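Local atomic coordinates of probable GTP-binding protein EngB (Pyrococcus horikoshii, PDB entry 2CXX), a protein that binds guanine nucleotides and, as a member of the EngB family of P-loop GTPases, is probably needed for normal cell division and septation. Residues F144-K148 against F149-L153. Sequence-based numbering, arbitrary orientation.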
# COMPACT_ATOMS: atom_id res chain seq x y z
N PHE A 144 -13.56 -1.58 -9.89
CA PHE A 144 -12.58 -1.68 -10.97
C PHE A 144 -11.29 -2.34 -10.44
O PHE A 144 -10.73 -3.24 -11.06
CB PHE A 144 -12.27 -0.24 -11.51
CG PHE A 144 -11.25 -0.20 -12.59
CD1 PHE A 144 -11.62 -0.43 -13.91
CD2 PHE A 144 -9.91 0.05 -12.29
CE1 PHE A 144 -10.67 -0.39 -14.91
CE2 PHE A 144 -8.96 0.09 -13.25
CZ PHE A 144 -9.32 -0.13 -14.58
N LEU A 145 -10.81 -1.85 -9.29
CA LEU A 145 -9.58 -2.36 -8.73
C LEU A 145 -9.76 -3.81 -8.34
O LEU A 145 -8.85 -4.60 -8.49
CB LEU A 145 -9.18 -1.51 -7.48
CG LEU A 145 -8.85 -0.03 -7.69
CD1 LEU A 145 -8.38 0.61 -6.38
CD2 LEU A 145 -7.75 0.06 -8.70
N ALA A 146 -10.94 -4.18 -7.85
CA ALA A 146 -11.14 -5.57 -7.45
C ALA A 146 -11.01 -6.48 -8.67
O ALA A 146 -10.36 -7.51 -8.60
CB ALA A 146 -12.51 -5.75 -6.76
N GLU A 147 -11.58 -6.08 -9.81
CA GLU A 147 -11.48 -6.89 -11.01
C GLU A 147 -10.00 -6.96 -11.49
O GLU A 147 -9.53 -8.03 -11.86
CB GLU A 147 -12.40 -6.25 -12.08
CG GLU A 147 -12.81 -7.13 -13.26
CD GLU A 147 -11.78 -7.22 -14.32
OE1 GLU A 147 -11.09 -6.23 -14.56
OE2 GLU A 147 -11.67 -8.31 -14.95
N LYS A 148 -9.26 -5.84 -11.45
CA LYS A 148 -7.88 -5.85 -11.93
C LYS A 148 -6.92 -6.61 -11.00
O LYS A 148 -5.93 -7.21 -11.47
CB LYS A 148 -7.37 -4.40 -12.11
CG LYS A 148 -8.10 -3.64 -13.24
CD LYS A 148 -7.78 -4.24 -14.58
CE LYS A 148 -8.70 -3.71 -15.66
NZ LYS A 148 -8.49 -4.43 -16.97
N PHE A 149 -7.20 -6.57 -9.70
CA PHE A 149 -6.36 -7.24 -8.69
C PHE A 149 -6.76 -8.74 -8.50
O PHE A 149 -6.14 -9.44 -7.73
CB PHE A 149 -6.53 -6.58 -7.34
CG PHE A 149 -5.83 -5.24 -7.18
CD1 PHE A 149 -5.33 -4.52 -8.29
CD2 PHE A 149 -5.76 -4.65 -5.88
CE1 PHE A 149 -4.78 -3.27 -8.12
CE2 PHE A 149 -5.22 -3.37 -5.71
CZ PHE A 149 -4.73 -2.67 -6.82
N GLU A 150 -7.81 -9.18 -9.19
CA GLU A 150 -8.32 -10.57 -9.08
C GLU A 150 -8.83 -10.88 -7.68
O GLU A 150 -8.50 -11.89 -7.06
CB GLU A 150 -7.26 -11.64 -9.50
CG GLU A 150 -6.91 -11.52 -10.98
CD GLU A 150 -5.89 -12.53 -11.46
OE1 GLU A 150 -5.40 -13.37 -10.65
OE2 GLU A 150 -5.56 -12.46 -12.65
N VAL A 151 -9.64 -9.95 -7.18
CA VAL A 151 -10.29 -10.04 -5.89
C VAL A 151 -11.74 -10.47 -6.11
O VAL A 151 -12.47 -9.82 -6.85
CB VAL A 151 -10.29 -8.72 -5.16
CG1 VAL A 151 -11.08 -8.83 -3.92
CG2 VAL A 151 -8.86 -8.36 -4.80
N PRO A 152 -12.15 -11.59 -5.48
CA PRO A 152 -13.53 -12.09 -5.62
C PRO A 152 -14.56 -11.08 -5.10
O PRO A 152 -14.34 -10.40 -4.11
CB PRO A 152 -13.55 -13.38 -4.78
CG PRO A 152 -12.11 -13.81 -4.64
CD PRO A 152 -11.32 -12.49 -4.65
N LEU A 153 -15.71 -11.02 -5.75
CA LEU A 153 -16.76 -10.09 -5.29
C LEU A 153 -17.06 -10.25 -3.80
O LEU A 153 -17.26 -9.27 -3.07
CB LEU A 153 -18.06 -10.33 -6.09
CG LEU A 153 -17.82 -10.23 -7.59
CD1 LEU A 153 -19.05 -10.71 -8.35
CD2 LEU A 153 -17.47 -8.81 -7.98
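Ala146 O takes the amide of Val151 at 2.9 Å, with an almost straight N-H...O angle of 171°. One residue earlier, Leu145 O accepts Phe149 N at 2.8 Å, an i to i+4 bond in the closing turn of helix 138-149. The amide between these two, Glu150 N, sits 3.1 Å from Ala146 O and makes a weak bond, 3.4 Å long, to Glu147 O. Glu150 has positive phi (63°), which turns the chain out of the helix and brings Val151 N back to the carbonyl five residues before it. This is a Schellman motif, and it sends the chain from helix 138-149 into the loop that leads to the short helix 156-159 and edge strand 160-162 of the G domain. An apolar contact accompanies the turn: Ala146 CB meets Val151 CB at 4.0 Å, and both side chains also touch Phe160 of that strand. Phe149 CG stands anti to the carbonyl carbon (chi1 -76°), which brings the near end of the ring to Leu145 O, 3.4 Å from CG. The ring runs on toward the Leu145 side chain, where CZ and Leu145 CD2 make a loose 4.5 Å contact, and beyond the turn it meets Tyr115 of helix 110-120. On the helix itself, Lys148 N is bonded to Phe144 O, and Lys148 CG lies over one face of the Phe144 ring, toward its rim. The bend of the lysine chain at chi2 helps set the course of its amine, which forms a salt bridge with Glu103 and only a long one, 4.0 Å from NZ to OE1, with Glu147.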